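Local coordinates for protein chitinase A (PDB 4MNK) that probably hydrolyses chitin as a plant class V chitinase of glycoside hydrolase family 18, and holds N-acetylglucosamine oligomers in this crystal, at residues K133-S136 against E137-A141; V285-T288 against T289-S292; P339-A342 against S343-G347. All coordinates share one frame; numbering follows the deposited sequence. Where two conformers were deposited one is given.

Contact 1 of 3, residues K133-S136 against E137-A141; sequences KLVS and ELTAA
E137, L138, T139 and A140 turn their backbone N-H groups back to the carbonyls of K133, L134, V135 and S136, four i to i+4 bonds within the single α-helix 125-149. L138 N lies 2.9 Å from L134 O, and the last bond of the set, A140 N to S136 O, stretches to 3.2 Å. Side chains add a second kind of contact, onto the same carbonyls. T139 OG1 sits beside its own backbone N (chi1 -62°), which brings the hydroxyl over the preceding turn to 3.0 Å from V135 O. G183 O is also a partner of this hydroxyl, and its one proton may serve either acceptor. E137 contributes van der Waals contact along the helix and a charge that is paired elsewhere. Its extended chain runs back along the helix surface, so that CG and CD each come within 3.3 Å of K133 O. The two side chains barely meet, OE2 of E137 staying 4.3 Å from K133 CB; the carboxylate lies over the K133 carbonyl oxygen, and OE1 makes its salt bridge with R96 on helix 93-110. The helix links parallel strands 114-119 and 155-161 of the TIM barrel. L134 packs on F86 and L89 of helix 80-90 and on F99 of helix 93-110, V135 meets F179 of helix 177-183, and L138 reaches S103 and, on strand 155-161, L156.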
loop_
_atom_site.group_PDB
_atom_site.type_symbol
_atom_site.label_atom_id
_atom_site.label_comp_id
_atom_site.label_asym_id
_atom_site.label_seq_id
_atom_site.Cartn_x
_atom_site.Cartn_y
_atom_site.Cartn_z
ATOM N N LYS A 133 17.963 -12.019 4.498
ATOM C CA LYS A 133 19.200 -12.066 3.713
ATOM C C LYS A 133 19.138 -11.091 2.539
ATOM O O LYS A 133 20.059 -10.305 2.337
ATOM C CB LYS A 133 19.485 -13.483 3.206
ATOM C CG LYS A 133 19.736 -14.518 4.296
ATOM C CD LYS A 133 19.949 -15.902 3.696
ATOM C CE LYS A 133 19.869 -16.991 4.750
ATOM N NZ LYS A 133 20.043 -18.343 4.148
ATOM N N LEU A 134 18.043 -11.134 1.780
ATOM C CA LEU A 134 17.867 -10.239 0.635
ATOM C C LEU A 134 17.942 -8.771 1.043
ATOM O O LEU A 134 18.687 -7.988 0.447
ATOM C CB LEU A 134 16.537 -10.506 -0.082
ATOM C CG LEU A 134 16.292 -9.667 -1.345
ATOM C CD1 LEU A 134 17.040 -10.255 -2.539
ATOM C CD2 LEU A 134 14.801 -9.541 -1.640
ATOM N N VAL A 135 17.165 -8.408 2.060
ATOM C CA VAL A 135 17.061 -7.015 2.483
ATOM C C VAL A 135 18.377 -6.498 3.073
ATOM O O VAL A 135 18.773 -5.360 2.812
ATOM C CB VAL A 135 15.864 -6.800 3.441
ATOM C CG1 VAL A 135 15.838 -5.378 3.980
ATOM C CG2 VAL A 135 14.553 -7.097 2.721
ATOM N N SER A 136 19.070 -7.340 3.839
ATOM C CA SER A 136 20.362 -6.948 4.398
ATOM C C SER A 136 21.363 -6.652 3.279
ATOM O O SER A 136 22.085 -5.651 3.324
ATOM C CB SER A 136 20.902 -8.025 5.336
ATOM O OG SER A 136 22.114 -7.605 5.938
ATOM N N GLU A 137 21.388 -7.520 2.270
ATOM C CA GLU A 137 22.260 -7.347 1.109
ATOM C C GLU A 137 21.884 -6.104 0.297
ATOM O O GLU A 137 22.758 -5.379 -0.186
ATOM C CB GLU A 137 22.250 -8.611 0.243
ATOM C CG GLU A 137 22.968 -9.796 0.908
ATOM C CD GLU A 137 22.524 -11.165 0.399
ATOM O OE1 GLU A 137 21.814 -11.248 -0.622
ATOM O OE2 GLU A 137 22.901 -12.175 1.035
ATOM N N LEU A 138 20.586 -5.846 0.173
ATOM C CA LEU A 138 20.106 -4.672 -0.550
ATOM C C LEU A 138 20.498 -3.370 0.160
ATOM O O LEU A 138 20.976 -2.430 -0.476
ATOM C CB LEU A 138 18.591 -4.753 -0.766
ATOM C CG LEU A 138 17.930 -3.658 -1.609
ATOM C CD1 LEU A 138 18.583 -3.503 -2.985
ATOM C CD2 LEU A 138 16.451 -3.964 -1.753
ATOM N N THR A 139 20.312 -3.330 1.477
ATOM C CA THR A 139 20.719 -2.174 2.283
ATOM C C THR A 139 22.203 -1.843 2.084
ATOM O O THR A 139 22.560 -0.688 1.844
ATOM C CB THR A 139 20.419 -2.399 3.783
ATOM O OG1 THR A 139 19.009 -2.571 3.967
ATOM C CG2 THR A 139 20.892 -1.218 4.628
ATOM N N ALA A 140 23.055 -2.863 2.169
ATOM C CA ALA A 140 24.500 -2.694 1.998
ATOM C C ALA A 140 24.856 -2.181 0.603
ATOM O O ALA A 140 25.678 -1.275 0.454
ATOM C CB ALA A 140 25.230 -3.998 2.292
ATOM N N ALA A 141 24.229 -2.756 -0.419
ATOM C CA ALA A 141 24.510 -2.358 -1.795
ATOM C C ALA A 141 24.026 -0.936 -2.091
ATOM O O ALA A 141 24.654 -0.213 -2.863
ATOM C CB ALA A 141 23.914 -3.347 -2.769
#

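Contact 2 of 3, residues V285-T288 against T289-S292; sequences VFDT and TTVS
D287 and T290 meet at the tight end of a β-hairpin whose turn closes with a G1 β bulge, V291 and S292 together facing D287. The first shell is the D287 carboxylate. T290 OG1 donates to the anti lone pair of D287 OD2 over 2.7 Å, while T290 N reaches the same oxygen at 3.1 Å from 40° above the carboxylate plane. Two donors of one residue thus grip OD2 and limit rotation of the carboxylate. The hydroxyl can do this because it stands between its own backbone N and carbonyl carbon (chi1 55°). Next comes the backbone of the bulge. D287 N donates to S292 O at 2.8 Å; D287 O takes S292 N at 3.2 Å and, weakly, V291 N at 2.9 Å. V291 adopts the positive phi (60°) of the bulge position although it carries a β-branched side chain. F286, next along the strand, brings CD2 obliquely to within 3.3 Å of S292 O. Farther out, F286 and V291 pack on L312 of helix 307-319, and T290 shares a backbone hydrogen bond with L208. The hairpin of strands 283-287 and 292-297 belongs to the segment between barrel strand 234-247 and helix 307-319, consistent with the small insertion domain of class V chitinases. A water donates to D287 OD1 and hydrogen-bonds T289 OG1 at 2.6 Å, tying the second carboxylate oxygen to the turn.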
loop_
_atom_site.group_PDB
_atom_site.type_symbol
_atom_site.label_atom_id
_atom_site.label_comp_id
_atom_site.label_asym_id
_atom_site.label_seq_id
_atom_site.Cartn_x
_atom_site.Cartn_y
_atom_site.Cartn_z
ATOM N N VAL A 285 -23.490 6.254 4.791
ATOM C CA VAL A 285 -23.565 6.237 6.245
ATOM C C VAL A 285 -22.151 6.297 6.808
ATOM O O VAL A 285 -21.262 5.579 6.347
ATOM C CB VAL A 285 -24.270 4.957 6.764
ATOM C CG1 VAL A 285 -24.391 4.978 8.285
ATOM C CG2 VAL A 285 -25.643 4.796 6.128
ATOM N N PHE A 286 -21.937 7.167 7.790
ATOM C CA PHE A 286 -20.687 7.164 8.531
ATOM C C PHE A 286 -20.850 6.284 9.759
ATOM O O PHE A 286 -21.823 6.421 10.503
ATOM C CB PHE A 286 -20.270 8.579 8.940
ATOM C CG PHE A 286 -19.049 8.616 9.818
ATOM C CD1 PHE A 286 -19.166 8.869 11.181
ATOM C CD2 PHE A 286 -17.782 8.390 9.285
ATOM C CE1 PHE A 286 -18.042 8.902 11.997
ATOM C CE2 PHE A 286 -16.655 8.414 10.094
ATOM C CZ PHE A 286 -16.784 8.672 11.455
ATOM N N ASP A 287 -19.903 5.371 9.955
ATOM C CA ASP A 287 -19.926 4.493 11.114
ATOM C C ASP A 287 -18.880 4.919 12.134
ATOM O O ASP A 287 -17.686 4.657 11.965
ATOM C CB ASP A 287 -19.703 3.036 10.707
ATOM C CG ASP A 287 -19.981 2.080 11.840
ATOM O OD1 ASP A 287 -21.159 1.979 12.246
ATOM O OD2 ASP A 287 -19.030 1.440 12.333
ATOM N N THR A 288 -19.333 5.563 13.204
ATOM C CA THR A 288 -18.414 6.083 14.206
ATOM C C THR A 288 -17.713 4.984 15.008
ATOM O O THR A 288 -16.582 5.165 15.455
ATOM C CB THR A 288 -19.095 7.116 15.129
ATOM O OG1 THR A 288 -18.099 7.769 15.921
ATOM C CG2 THR A 288 -20.138 6.473 16.045
ATOM N N THR A 289 -18.387 3.844 15.159
ATOM C CA THR A 289 -17.860 2.697 15.899
ATOM C C THR A 289 -16.535 2.200 15.308
ATOM O O THR A 289 -15.591 1.906 16.045
ATOM C CB THR A 289 -18.909 1.548 15.959
ATOM O OG1 THR A 289 -20.098 2.019 16.610
ATOM C CG2 THR A 289 -18.373 0.333 16.716
ATOM N N THR A 290 -16.468 2.129 13.980
ATOM C CA THR A 290 -15.279 1.620 13.290
ATOM C C THR A 290 -14.401 2.711 12.680
ATOM O O THR A 290 -13.255 2.444 12.309
ATOM C CB THR A 290 -15.658 0.621 12.181
ATOM O OG1 THR A 290 -16.591 1.232 11.281
ATOM C CG2 THR A 290 -16.269 -0.640 12.776
ATOM N N VAL A 291 -14.936 3.931 12.604
ATOM C CA VAL A 291 -14.316 5.048 11.872
ATOM C C VAL A 291 -14.190 4.652 10.397
ATOM O O VAL A 291 -13.099 4.368 9.888
ATOM C CB VAL A 291 -12.963 5.510 12.489
ATOM C CG1 VAL A 291 -12.463 6.769 11.803
ATOM C CG2 VAL A 291 -13.103 5.747 13.995
ATOM N N SER A 292 -15.340 4.608 9.733
ATOM C CA SER A 292 -15.435 4.152 8.355
ATOM C C SER A 292 -16.753 4.621 7.764
ATOM O O SER A 292 -17.587 5.198 8.464
ATOM C CB SER A 292 -15.355 2.625 8.290
ATOM O OG SER A 292 -16.564 2.029 8.721
HETATM O O HOH W 1 -21.402 3.227 14.662
#

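Contact 3 of 3, residues P339-A342 against S343-G347; sequences PKIA and SDTWG
K340 meets the flat carboxylate of D344, and T345 both faces of the I341 carbonyl, on successive turns of the C-terminal α-helix 337-346. K340 NZ comes to the carboxylate on the syn lone pair of OD1 at 2.9 Å, with a weak second bond to OD2 at 3.4 Å: an i to i+4 salt bridge. A bend at chi2 (60°) turns the lysine chain along the helix, leaving CE beside the carboxylate as well. The I341 carbonyl has a donor from T345 on each face. T345 N lies 2.8 Å from I341 O, and T345 OG1 lies 2.7 Å from it, 42° out of the plane on the other face. Replacing this threonine by a valine would probably cost I341 O its second T345 donor, leaving the face the hydroxyl now meets without that bond. The W346 indole leads away from the preceding turn into a cation-pi contact with K318 of helix 307-319. S343 OG is hydrogen-bonded to K6. A342 leans on Y325 and F327 of barrel strand 324-328, while its carbonyl continues the helix: A342 O accepts W346 N at 3.1 Å.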
loop_
_atom_site.group_PDB
_atom_site.type_symbol
_atom_site.label_atom_id
_atom_site.label_comp_id
_atom_site.label_asym_id
_atom_site.label_seq_id
_atom_site.Cartn_x
_atom_site.Cartn_y
_atom_site.Cartn_z
ATOM N N PRO A 339 -6.963 12.432 -0.882
ATOM C CA PRO A 339 -5.629 12.999 -0.663
ATOM C C PRO A 339 -5.634 14.473 -0.227
ATOM O O PRO A 339 -4.762 14.881 0.538
ATOM C CB PRO A 339 -4.946 12.810 -2.022
ATOM C CG PRO A 339 -5.595 11.585 -2.572
ATOM C CD PRO A 339 -7.039 11.738 -2.182
ATOM N N LYS A 340 -6.610 15.257 -0.686
ATOM C CA LYS A 340 -6.721 16.654 -0.263
ATOM C C LYS A 340 -7.042 16.798 1.228
ATOM O O LYS A 340 -6.364 17.539 1.940
ATOM C CB LYS A 340 -7.733 17.416 -1.131
ATOM C CG LYS A 340 -7.984 18.874 -0.724
ATOM C CD LYS A 340 -6.723 19.732 -0.761
ATOM C CE LYS A 340 -7.055 21.201 -0.534
ATOM N NZ LYS A 340 -5.898 21.968 0.012
ATOM N N ILE A 341 -8.067 16.080 1.679
ATOM C CA ILE A 341 -8.446 16.060 3.087
ATOM C C ILE A 341 -7.284 15.619 3.973
ATOM O O ILE A 341 -7.007 16.240 4.999
ATOM C CB ILE A 341 -9.657 15.148 3.307
ATOM C CG1 ILE A 341 -10.914 15.875 2.843
ATOM C CG2 ILE A 341 -9.774 14.753 4.768
ATOM C CD1 ILE A 341 -11.756 15.064 1.940
ATOM N N ALA A 342 -6.595 14.565 3.549
ATOM C CA ALA A 342 -5.458 14.013 4.293
ATOM C C ALA A 342 -4.334 15.040 4.442
ATOM O O ALA A 342 -3.813 15.244 5.543
ATOM C CB ALA A 342 -4.952 12.752 3.630
ATOM N N SER A 343 -3.989 15.700 3.338
ATOM C CA SER A 343 -2.941 16.715 3.349
ATOM C C SER A 343 -3.316 17.897 4.243
ATOM O O SER A 343 -2.498 18.356 5.042
ATOM C CB SER A 343 -2.637 17.184 1.927
ATOM O OG SER A 343 -1.580 18.126 1.928
ATOM N N ASP A 344 -4.557 18.365 4.122
ATOM C CA ASP A 344 -5.061 19.456 4.953
ATOM C C ASP A 344 -5.072 19.084 6.437
ATOM O O ASP A 344 -4.763 19.913 7.287
ATOM C CB ASP A 344 -6.469 19.875 4.512
ATOM C CG ASP A 344 -6.476 20.698 3.226
ATOM O OD1 ASP A 344 -5.401 20.967 2.645
ATOM O OD2 ASP A 344 -7.581 21.084 2.795
ATOM N N THR A 345 -5.423 17.835 6.741
ATOM C CA THR A 345 -5.490 17.370 8.130
ATOM C C THR A 345 -4.122 17.385 8.805
ATOM O O THR A 345 -3.981 17.905 9.915
ATOM C CB THR A 345 -6.127 15.966 8.242
ATOM O OG1 THR A 345 -7.452 16.004 7.697
ATOM C CG2 THR A 345 -6.213 15.512 9.696
ATOM N N TRP A 346 -3.110 16.830 8.143
ATOM C CA TRP A 346 -1.779 16.813 8.738
ATOM C C TRP A 346 -1.231 18.230 8.910
ATOM O O TRP A 346 -0.608 18.537 9.927
ATOM C CB TRP A 346 -0.807 15.945 7.943
ATOM C CG TRP A 346 0.367 15.515 8.778
ATOM C CD1 TRP A 346 1.416 16.294 9.183
ATOM C CD2 TRP A 346 0.604 14.212 9.330
ATOM N NE1 TRP A 346 2.289 15.558 9.945
ATOM C CE2 TRP A 346 1.817 14.277 10.051
ATOM C CE3 TRP A 346 -0.090 12.995 9.283
ATOM C CZ2 TRP A 346 2.357 13.170 10.717
ATOM C CZ3 TRP A 346 0.448 11.894 9.945
ATOM C CH2 TRP A 346 1.659 11.991 10.652
ATOM N N GLY A 347 -1.478 19.088 7.923
ATOM C CA GLY A 347 -1.083 20.496 8.000
ATOM C C GLY A 347 -1.882 21.297 9.018
ATOM O O GLY A 347 -2.890 20.836 9.565
#

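All three contacts are local and partly buried. Contacts 1 and 3 each lie within one helix of the barrel's outer layer; contact 2 turns a hairpin beside it. Contacts 1 and 2 lie on opposite sides of the chain's centre, their own centres about 42 Å apart. Contacts 2 and 3 are nearer, about 19 Å between centres, and do not touch, yet both pack on helix 307-319. Chemistry follows place. The acid of contact 1 pairs with a neighbouring helix, that of contact 3 with a lysine one turn back, and that of contact 2 with its own turn. A threonine hydroxyl supplements the backbone in contact 3 and may do so in contact 1; in the hairpin it serves a carboxylate.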